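Local coordinates for ABC transporter, periplasmic solute-binding protein (Rhizobium meliloti, PDB 4WED), which probably serves as the periplasmic substrate-binding component of an ABC transporter, capturing a solute, perhaps a peptide or nickel, for uptake into the cell, at residues L49-H54 / L63-L68; T97-V102 / G209-K214; T108-A113 / T169-P174; R121-D126 / K135-L140. All blocks are in the same frame, centred on the assembly; numbering follows the deposited sequence.

Contact 1. Residues L49-H54 / L63-L68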
# COMPACT_ATOMS: atom_id res chain seq x y z
N LEU A 49 9.07 18.20 -8.85
CA LEU A 49 8.95 16.84 -9.39
C LEU A 49 10.25 16.05 -9.42
O LEU A 49 10.28 14.96 -10.01
CB LEU A 49 8.41 16.92 -10.81
CG LEU A 49 7.09 17.69 -10.97
CD1 LEU A 49 6.73 17.82 -12.44
CD2 LEU A 49 5.96 16.98 -10.24
N ASP A 50 11.31 16.61 -8.83
CA ASP A 50 12.63 15.96 -8.76
C ASP A 50 12.42 14.47 -8.45
O ASP A 50 12.00 14.12 -7.34
CB ASP A 50 13.47 16.65 -7.69
CG ASP A 50 14.93 16.27 -7.74
OD1 ASP A 50 15.22 15.14 -8.19
OD2 ASP A 50 15.80 17.09 -7.32
N PRO A 51 12.70 13.59 -9.42
CA PRO A 51 12.37 12.16 -9.23
C PRO A 51 13.25 11.49 -8.20
O PRO A 51 13.01 10.34 -7.83
CB PRO A 51 12.60 11.55 -10.62
CG PRO A 51 13.59 12.44 -11.28
CD PRO A 51 13.36 13.84 -10.72
N GLN A 52 14.28 12.19 -7.74
CA GLN A 52 15.10 11.73 -6.62
C GLN A 52 14.98 12.62 -5.38
O GLN A 52 15.88 12.66 -4.57
CB GLN A 52 16.57 11.59 -7.05
CG GLN A 52 16.80 10.39 -7.96
CD GLN A 52 16.53 10.66 -9.42
OE1 GLN A 52 16.86 11.73 -9.93
NE2 GLN A 52 15.97 9.68 -10.12
N SER A 53 13.87 13.32 -5.22
CA SER A 53 13.61 13.97 -3.96
C SER A 53 12.21 13.60 -3.43
O SER A 53 11.60 12.67 -3.93
CB SER A 53 13.82 15.47 -4.09
OG SER A 53 14.14 15.97 -2.82
N HIS A 54 11.70 14.33 -2.43
CA HIS A 54 10.47 13.93 -1.71
C HIS A 54 9.36 15.00 -1.60
O HIS A 54 8.57 14.99 -0.65
CB HIS A 54 10.85 13.38 -0.33
CG HIS A 54 11.43 14.39 0.61
ND1 HIS A 54 12.71 14.89 0.47
CD2 HIS A 54 10.93 14.97 1.73
CE1 HIS A 54 12.96 15.75 1.44
NE2 HIS A 54 11.90 15.81 2.22
N LEU A 63 3.30 10.19 -14.22
CA LEU A 63 2.93 10.65 -15.55
C LEU A 63 4.01 10.67 -16.61
O LEU A 63 3.75 10.40 -17.76
CB LEU A 63 2.31 12.03 -15.45
CG LEU A 63 0.93 12.00 -14.84
CD1 LEU A 63 0.51 13.41 -14.52
CD2 LEU A 63 -0.01 11.34 -15.82
N MSE A 64 5.22 11.04 -16.24
CA MSE A 64 6.34 11.18 -17.17
C MSE A 64 7.55 10.41 -16.77
O MSE A 64 8.47 10.27 -17.57
CB MSE A 64 6.73 12.68 -17.32
CG MSE A 64 7.58 13.22 -16.17
SE MSE A 64 6.50 13.65 -14.57
CE MSE A 64 5.60 15.23 -15.36
N PHE A 65 7.62 9.93 -15.54
CA PHE A 65 8.76 9.12 -15.14
C PHE A 65 8.44 7.64 -15.19
O PHE A 65 7.34 7.20 -14.83
CB PHE A 65 9.36 9.61 -13.80
CG PHE A 65 9.92 11.04 -13.88
CD1 PHE A 65 11.01 11.33 -14.71
CD2 PHE A 65 9.39 12.06 -13.12
CE1 PHE A 65 11.54 12.61 -14.77
CE2 PHE A 65 9.90 13.35 -13.19
CZ PHE A 65 10.97 13.62 -14.02
N GLU A 66 9.39 6.87 -15.68
CA GLU A 66 9.20 5.44 -15.78
C GLU A 66 10.27 4.70 -15.06
O GLU A 66 11.40 5.17 -14.98
CB GLU A 66 9.13 5.00 -17.23
CG GLU A 66 7.77 5.25 -17.87
CD GLU A 66 7.71 4.81 -19.32
OE1 GLU A 66 8.70 5.14 -20.02
OE2 GLU A 66 6.70 4.17 -19.76
N PRO A 67 9.92 3.53 -14.49
CA PRO A 67 10.91 2.66 -13.86
C PRO A 67 11.46 1.58 -14.81
O PRO A 67 10.98 1.40 -15.94
CB PRO A 67 10.09 1.97 -12.77
CG PRO A 67 8.77 1.78 -13.45
CD PRO A 67 8.56 2.99 -14.35
N LEU A 68 12.43 0.82 -14.31
CA LEU A 68 12.90 -0.34 -15.01
C LEU A 68 11.80 -1.39 -15.14
O LEU A 68 11.60 -1.97 -16.22
CB LEU A 68 14.07 -0.95 -14.22
CG LEU A 68 15.32 -0.09 -14.22
CD1 LEU A 68 16.28 -0.61 -13.16
CD2 LEU A 68 15.99 -0.10 -15.58
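Pro51 lies on the ring of Phe65 in a CH-pi contact: its CB stands 4.0 Å from the centroid of the Phe65 ring and only 7° off the ring normal, while CG comes within 4.0 Å of Phe65 CZ. Proline suits this site because its compact, rigid ring presents slightly polarised C-H groups to the pi face. The opposite face of Phe65 carries CG of its neighbour Met64, a selenomethionine, so the ring is sandwiched. Apolar packing continues beyond it. Met64 bends at chi2 (-79°) and chi3 (-71°), and the bends carry its CE to within 4.1 Å of Leu49 CD1. Within 49-54 two hydrogen bonds shape the turn. Ser53 N donates to Asp50 O (2.9 Å) in a type I turn, and Asp50 OD1 accepts from Gln52 N (3.1 Å), an Asx turn; proline's restricted phi fits the second position. Leu49 O, which takes a weak hydrogen bond from Gln61 NE2, lies obliquely to the Phe65 ring, 3.6 Å from Phe65 CE2. Buried dispersion and CH-pi forces thus join the two ends of the connection that carries Asp62, a sodium ligand, while the Asx turn fixes the backbone that presents Pro51.

Contact 2. Residues T97-V102 / G209-K214. With FMT (formic acid), chain C.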
# COMPACT_ATOMS: atom_id res chain seq x y z
N THR A 97 18.58 -6.22 -18.97
CA THR A 97 18.54 -5.92 -20.38
C THR A 97 17.62 -4.70 -20.61
O THR A 97 16.45 -4.75 -20.32
CB THR A 97 18.06 -7.14 -21.15
OG1 THR A 97 19.05 -8.16 -21.00
CG2 THR A 97 17.89 -6.82 -22.62
N LEU A 98 18.17 -3.61 -21.12
CA LEU A 98 17.40 -2.39 -21.32
C LEU A 98 16.63 -2.43 -22.65
O LEU A 98 17.07 -3.05 -23.63
CB LEU A 98 18.31 -1.14 -21.22
CG LEU A 98 19.03 -0.97 -19.86
CD1 LEU A 98 20.01 0.17 -19.87
CD2 LEU A 98 18.03 -0.73 -18.72
N ARG A 99 15.46 -1.78 -22.66
CA ARG A 99 14.64 -1.67 -23.86
C ARG A 99 15.32 -0.74 -24.85
O ARG A 99 15.69 0.34 -24.47
CB ARG A 99 13.25 -1.10 -23.52
CG ARG A 99 12.33 -1.05 -24.74
CD ARG A 99 10.95 -0.54 -24.39
NE ARG A 99 10.41 -1.24 -23.21
CZ ARG A 99 9.77 -2.40 -23.23
NH1 ARG A 99 9.54 -3.04 -24.36
NH2 ARG A 99 9.35 -2.94 -22.09
N GLU A 100 15.46 -1.20 -26.09
CA GLU A 100 16.04 -0.43 -27.21
C GLU A 100 14.98 0.50 -27.80
O GLU A 100 13.79 0.24 -27.66
CB GLU A 100 16.60 -1.38 -28.30
N GLY A 101 15.42 1.60 -28.42
CA GLY A 101 14.52 2.50 -29.13
C GLY A 101 13.71 3.43 -28.25
O GLY A 101 12.64 3.92 -28.63
N VAL A 102 14.23 3.69 -27.06
CA VAL A 102 13.59 4.57 -26.12
C VAL A 102 14.29 5.92 -26.14
O VAL A 102 15.50 6.02 -26.06
CB VAL A 102 13.68 3.99 -24.72
CG1 VAL A 102 13.13 4.97 -23.69
CG2 VAL A 102 12.94 2.64 -24.67
N GLY A 209 6.43 9.82 -30.23
CA GLY A 209 7.63 8.98 -30.14
C GLY A 209 7.87 8.48 -28.73
O GLY A 209 8.99 8.13 -28.39
N TYR A 210 6.84 8.47 -27.89
CA TYR A 210 6.82 7.64 -26.69
C TYR A 210 6.91 6.22 -27.18
O TYR A 210 6.32 5.86 -28.19
CB TYR A 210 5.53 7.79 -25.89
CG TYR A 210 5.39 6.79 -24.74
CD1 TYR A 210 6.37 6.66 -23.77
CD2 TYR A 210 4.25 5.99 -24.62
CE1 TYR A 210 6.25 5.73 -22.74
CE2 TYR A 210 4.12 5.07 -23.60
CZ TYR A 210 5.11 4.96 -22.66
OH TYR A 210 4.93 4.05 -21.66
N TRP A 211 7.66 5.43 -26.45
CA TRP A 211 8.00 4.10 -26.92
C TRP A 211 6.85 3.11 -26.89
O TRP A 211 6.78 2.27 -27.76
CB TRP A 211 9.16 3.56 -26.10
CG TRP A 211 8.89 3.27 -24.64
CD1 TRP A 211 9.15 4.09 -23.57
CD2 TRP A 211 8.37 2.06 -24.09
NE1 TRP A 211 8.80 3.46 -22.39
CE2 TRP A 211 8.33 2.21 -22.68
CE3 TRP A 211 7.94 0.85 -24.66
CZ2 TRP A 211 7.87 1.20 -21.83
CZ3 TRP A 211 7.48 -0.15 -23.81
CH2 TRP A 211 7.46 0.03 -22.40
N GLY A 212 5.98 3.20 -25.89
CA GLY A 212 4.90 2.23 -25.66
C GLY A 212 3.59 2.72 -26.24
O GLY A 212 3.61 3.53 -27.16
N ASP A 213 2.47 2.23 -25.72
CA ASP A 213 1.13 2.65 -26.19
C ASP A 213 0.80 4.06 -25.73
O ASP A 213 0.97 4.42 -24.55
CB ASP A 213 0.02 1.71 -25.68
CG ASP A 213 0.21 0.25 -26.09
OD1 ASP A 213 0.30 -0.07 -27.30
OD2 ASP A 213 0.25 -0.59 -25.18
N LYS A 214 0.28 4.85 -26.66
CA LYS A 214 -0.09 6.21 -26.39
C LYS A 214 -1.55 6.27 -25.98
O LYS A 214 -2.37 5.56 -26.57
CB LYS A 214 0.14 7.08 -27.64
C FMT C . 3.63 0.68 -22.01
O1 FMT C . 2.75 0.64 -22.84
O2 FMT C . 3.36 0.41 -20.74
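Arg99, just past strand 93-98, lays its guanidinium over the CZ3-CH2 rim of the six-membered ring of Trp211, with CD nearer the centre. CG is anti to the backbone N (chi1 -177°) and the extended chain bends at chi3 (-48°), which turns the flat group nearly parallel to the indole, the planes only 8° apart. Arg99 NE comes within 3.2 Å of Trp211 CZ3, and Arg99 CD makes a CH-pi contact 3.6 Å from the centroid of the six-membered ring of Trp211. Arginine suits the place because its long chain and flat end can both lie on the indole, while NH2 still donates to the carbonyl of Cys80. After Gly101, which adopts a positive phi, Val102 approaches the same indole face as Arg99, with CG2 over the pyrrole end, near Trp211 CG, and CG1 4.1 Å from Trp211 CD1. The opposite face meets Tyr210 OH, and Trp211 NE1 donates to Glu66 OE1, a bond that would fix the rotation of the ring. Beyond the indole, Asp213 N makes a weak hydrogen bond to O1 of a formic acid molecule (3.3 Å), probably from the crystallisation liquor. The contact joins the end of strand 93-98 to the loop between strands 201-206 and 219-224, linking two sheets. Nearly parallel planes would let the cationic guanidinium gain from the electron-rich indole without giving up its carbonyl partner.

Contact 3. Residues T108-A113 / T169-P174; sequences TKFDAA and TRFLSP
Phe110 and Phe171 form a T-shaped pair in which the edge of Phe110 points at the face of Phe171. Their centroids are 5.7 Å apart and their planes meet at 79°; Phe110 CE1 leads, 4.0 Å from Phe171 CD2. A chi1 of 178° sends the Phe110 ring away from its own backbone toward the second segment. Phenylalanine fits both sides of this buried joint, since each ring fills space and asks for no polar partner. Cys115 and Asn118 of helix 112-122 also pack on Phe171. The polar contacts lie apart from the rings. Thr108 OG1 stands 3.2 Å from Ser173 OG, and its clear partner is Asp106 OD1; two short hydroxyl side chains can meet here. Charged groups act within 108-113: Lys109 NZ forms a salt bridge with Asp111 OD2 (2.9 Å), while Asp111 OD1 caps Ala114 N. Aspartate is apt as an N-cap because its short side chain reaches back to the N-H groups left open in the first turn of a helix. Edge-to-face packing therefore joins the two segments in the interior, while Asp111 caps the start of helix 112-122.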
# COMPACT_ATOMS: atom_id res chain seq x y z
N THR A 108 16.85 12.84 -26.27
CA THR A 108 18.11 12.14 -26.01
C THR A 108 17.80 10.67 -25.79
O THR A 108 16.67 10.29 -25.44
CB THR A 108 18.94 12.72 -24.84
OG1 THR A 108 18.21 12.67 -23.62
CG2 THR A 108 19.30 14.16 -25.09
N LYS A 109 18.80 9.83 -26.02
CA LYS A 109 18.63 8.38 -26.16
C LYS A 109 18.64 7.69 -24.80
O LYS A 109 19.47 7.99 -23.94
CB LYS A 109 19.76 7.85 -27.04
CG LYS A 109 19.81 6.37 -27.33
CD LYS A 109 20.78 6.08 -28.48
CE LYS A 109 22.25 6.13 -28.08
NZ LYS A 109 22.75 4.79 -27.62
N PHE A 110 17.75 6.74 -24.59
CA PHE A 110 17.83 5.92 -23.37
C PHE A 110 18.71 4.71 -23.62
O PHE A 110 18.47 3.98 -24.55
CB PHE A 110 16.46 5.50 -22.89
CG PHE A 110 16.50 4.63 -21.67
CD1 PHE A 110 16.79 5.18 -20.42
CD2 PHE A 110 16.26 3.26 -21.77
CE1 PHE A 110 16.83 4.39 -19.29
CE2 PHE A 110 16.30 2.46 -20.65
CZ PHE A 110 16.60 3.03 -19.41
N ASP A 111 19.73 4.55 -22.80
CA ASP A 111 20.71 3.45 -22.95
C ASP A 111 21.45 3.18 -21.59
O ASP A 111 21.22 3.86 -20.57
CB ASP A 111 21.69 3.71 -24.14
CG ASP A 111 22.60 4.94 -23.94
OD1 ASP A 111 22.53 5.56 -22.87
OD2 ASP A 111 23.41 5.29 -24.85
N ALA A 112 22.31 2.19 -21.57
CA ALA A 112 23.08 1.87 -20.35
C ALA A 112 23.72 3.08 -19.63
O ALA A 112 23.55 3.27 -18.42
CB ALA A 112 24.13 0.84 -20.66
N ALA A 113 24.47 3.88 -20.38
CA ALA A 113 25.04 5.13 -19.89
C ALA A 113 24.03 6.07 -19.19
O ALA A 113 24.32 6.64 -18.15
CB ALA A 113 25.71 5.86 -21.05
N THR A 169 13.49 5.67 -7.97
CA THR A 169 13.98 4.70 -8.93
C THR A 169 13.76 4.97 -10.41
O THR A 169 13.87 4.04 -11.22
CB THR A 169 13.29 3.37 -8.62
OG1 THR A 169 11.88 3.62 -8.46
CG2 THR A 169 13.84 2.85 -7.35
N ARG A 170 13.44 6.20 -10.78
CA ARG A 170 13.05 6.44 -12.17
C ARG A 170 14.01 7.34 -12.88
O ARG A 170 14.90 7.88 -12.25
CB ARG A 170 11.60 6.91 -12.23
CG ARG A 170 10.71 5.96 -11.45
CD ARG A 170 9.25 6.07 -11.85
NE ARG A 170 8.45 5.06 -11.20
CZ ARG A 170 7.16 4.87 -11.45
NH1 ARG A 170 6.51 5.65 -12.33
NH2 ARG A 170 6.49 3.91 -10.81
N PHE A 171 13.79 7.51 -14.19
CA PHE A 171 14.80 7.97 -15.15
C PHE A 171 14.58 9.35 -15.81
O PHE A 171 13.59 9.60 -16.55
CB PHE A 171 15.02 6.87 -16.18
CG PHE A 171 15.56 5.62 -15.54
CD1 PHE A 171 14.69 4.69 -14.96
CD2 PHE A 171 16.94 5.40 -15.43
CE1 PHE A 171 15.18 3.56 -14.33
CE2 PHE A 171 17.43 4.27 -14.79
CZ PHE A 171 16.54 3.35 -14.22
N LEU A 172 15.54 10.24 -15.51
CA LEU A 172 15.50 11.65 -15.89
C LEU A 172 16.55 11.88 -16.93
O LEU A 172 17.67 11.45 -16.76
CB LEU A 172 15.82 12.51 -14.67
CG LEU A 172 16.12 14.01 -14.85
CD1 LEU A 172 14.86 14.80 -15.23
CD2 LEU A 172 16.71 14.57 -13.58
N SER A 173 16.21 12.61 -17.99
CA SER A 173 17.19 12.86 -19.05
C SER A 173 18.47 13.48 -18.50
O SER A 173 18.46 14.57 -17.95
CB SER A 173 16.58 13.76 -20.11
OG SER A 173 17.56 14.29 -20.97
N PRO A 174 19.61 12.81 -18.70
CA PRO A 174 20.92 13.42 -18.35
C PRO A 174 21.25 14.80 -18.95
O PRO A 174 22.04 15.52 -18.34
CB PRO A 174 21.93 12.41 -18.86
CG PRO A 174 21.18 11.16 -19.02
CD PRO A 174 19.76 11.49 -19.30

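Contact 4. Residues R121-D126 / K135-L140; sequences RWMGID and KHFQSL
Gly124 N, set obliquely to the Phe137 ring, is taken up by a hydrogen bond to the hydroxyl of Ser134 in helix 132-135. Gly124 is the third residue of a type II beta turn from Trp122 to Ile125, at the end of helix 112-122. Glycine fits because, at its positive phi (95°), a CB would press on Phe137 CD2 and on the preceding carbonyl O. That carbonyl, Met123 O, lies 3.5 Å from Phe137 CD2. The turn is closed by a weak bond from Ile125 N to Trp122 O (3.3 Å). It lies against strand 137-144, an outermost strand of an antiparallel sheet, whose Gln138 and Ser139 both face His151 in a classic beta bulge. The side chains meet in a CH-pi contact: CB of Met123, a selenomethionine, sits over the ring face, 4.1 Å from the centroid of Phe137 and 10° off the normal. SE stands beside the ring in an oblique Met-aromatic contact, 4.5 Å from the same centroid. A flexible, polarisable side chain suits such a place, as it can wrap over the face and round the rim. On the other face of Phe137 comes Ser139 N. Bent at chi3 (-50°), the Met123 chain ends with CE 3.7 Å from Phe137 CE1 and 4.1 Å from Leu140 CD1.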
# COMPACT_ATOMS: atom_id res chain seq x y z
N ARG A 121 22.80 8.60 -9.28
CA ARG A 121 22.29 9.77 -8.62
C ARG A 121 21.63 9.44 -7.28
O ARG A 121 21.54 10.31 -6.42
CB ARG A 121 21.29 10.52 -9.50
CG ARG A 121 21.96 11.45 -10.50
CD ARG A 121 21.00 11.89 -11.59
NE ARG A 121 20.88 13.35 -11.72
CZ ARG A 121 20.26 14.14 -10.85
NH1 ARG A 121 19.73 13.66 -9.74
NH2 ARG A 121 20.18 15.43 -11.08
N TRP A 122 21.16 8.22 -7.09
CA TRP A 122 20.43 7.92 -5.84
C TRP A 122 20.89 6.69 -5.07
O TRP A 122 20.71 6.62 -3.85
CB TRP A 122 18.90 7.82 -6.07
CG TRP A 122 18.50 6.72 -7.00
CD1 TRP A 122 18.34 6.79 -8.38
CD2 TRP A 122 18.16 5.40 -6.62
NE1 TRP A 122 17.95 5.56 -8.87
CE2 TRP A 122 17.82 4.69 -7.81
CE3 TRP A 122 18.11 4.74 -5.39
CZ2 TRP A 122 17.46 3.34 -7.80
CZ3 TRP A 122 17.73 3.39 -5.38
CH2 TRP A 122 17.41 2.71 -6.59
N MSE A 123 21.49 5.74 -5.75
CA MSE A 123 21.81 4.48 -5.10
C MSE A 123 23.07 4.52 -4.27
O MSE A 123 24.16 4.80 -4.78
CB MSE A 123 22.03 3.41 -6.13
CG MSE A 123 20.71 2.71 -6.35
SE MSE A 123 21.02 1.05 -7.38
CE MSE A 123 22.07 1.94 -8.75
N GLY A 124 22.93 4.19 -2.99
CA GLY A 124 24.05 4.25 -2.06
C GLY A 124 24.07 5.58 -1.30
O GLY A 124 24.86 5.73 -0.37
N ILE A 125 23.21 6.53 -1.68
CA ILE A 125 23.14 7.81 -0.97
C ILE A 125 22.48 7.52 0.37
O ILE A 125 21.44 6.85 0.43
CB ILE A 125 22.37 8.89 -1.76
N ASP A 126 23.12 7.99 1.44
CA ASP A 126 22.64 7.80 2.81
C ASP A 126 21.14 8.12 2.95
O ASP A 126 20.42 7.40 3.64
CB ASP A 126 23.47 8.64 3.78
N LYS A 135 20.84 0.80 0.04
CA LYS A 135 21.61 0.43 1.19
C LYS A 135 22.70 -0.64 0.97
O LYS A 135 23.77 -0.56 1.54
CB LYS A 135 20.64 -0.06 2.27
CG LYS A 135 21.34 -0.52 3.55
CD LYS A 135 20.39 -0.64 4.73
CE LYS A 135 21.19 -0.88 6.01
NZ LYS A 135 20.31 -0.89 7.22
N HIS A 136 22.40 -1.67 0.18
CA HIS A 136 23.36 -2.77 -0.03
C HIS A 136 24.11 -2.65 -1.33
O HIS A 136 24.91 -3.51 -1.69
CB HIS A 136 22.65 -4.12 0.06
CG HIS A 136 22.19 -4.43 1.44
ND1 HIS A 136 20.88 -4.73 1.74
CD2 HIS A 136 22.86 -4.42 2.61
CE1 HIS A 136 20.76 -4.90 3.05
NE2 HIS A 136 21.95 -4.72 3.60
N PHE A 137 23.82 -1.59 -2.05
CA PHE A 137 24.43 -1.39 -3.33
C PHE A 137 25.96 -1.43 -3.18
O PHE A 137 26.52 -0.70 -2.36
CB PHE A 137 23.97 -0.05 -3.82
CG PHE A 137 24.72 0.47 -5.00
CD1 PHE A 137 24.55 -0.11 -6.26
CD2 PHE A 137 25.52 1.62 -4.88
CE1 PHE A 137 25.19 0.42 -7.37
CE2 PHE A 137 26.16 2.15 -5.99
CZ PHE A 137 25.99 1.55 -7.24
N GLN A 138 26.62 -2.30 -3.95
CA GLN A 138 28.07 -2.41 -3.94
C GLN A 138 28.66 -1.70 -5.14
O GLN A 138 29.52 -0.85 -4.97
CB GLN A 138 28.50 -3.88 -3.94
CG GLN A 138 29.96 -4.14 -3.60
CD GLN A 138 30.18 -4.48 -2.13
OE1 GLN A 138 30.48 -5.63 -1.75
NE2 GLN A 138 29.99 -3.48 -1.27
N SER A 139 28.23 -2.05 -6.35
CA SER A 139 28.78 -1.45 -7.59
C SER A 139 27.89 -1.69 -8.82
O SER A 139 26.90 -2.41 -8.76
CB SER A 139 30.22 -1.93 -7.89
N LEU A 140 28.31 -1.12 -9.94
CA LEU A 140 27.49 -0.99 -11.13
C LEU A 140 28.33 -1.06 -12.41
O LEU A 140 28.97 -0.07 -12.78
CB LEU A 140 26.82 0.37 -11.04
CG LEU A 140 25.50 0.54 -11.76
CD1 LEU A 140 25.06 1.99 -11.59
CD2 LEU A 140 25.62 0.16 -13.22

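Overall arrangement
All four contacts belong to one region of the chain, and contact 1 touches each of the others. It meets contact 2, with centres 17 Å away, through a probable hydrogen bond between Glu66 OE2 and Tyr210 OH (2.6 Å), and contact 3, centres 12 Å away, through one from Arg170 NH1 to Phe65 O (3.1 Å). Arg170 NH1 also bonds the sodium ligand Asp62. Contacts 2 and 3 join where Val102 O meets Phe110 N at 2.8 Å. Helix 112-122 runs from contact 3 to contact 4, which is nested within the chain loop that contact 3 closes. The sodium lies about 9, 11 and 13 Å from the side chains of Phe65, Trp211 and Phe171.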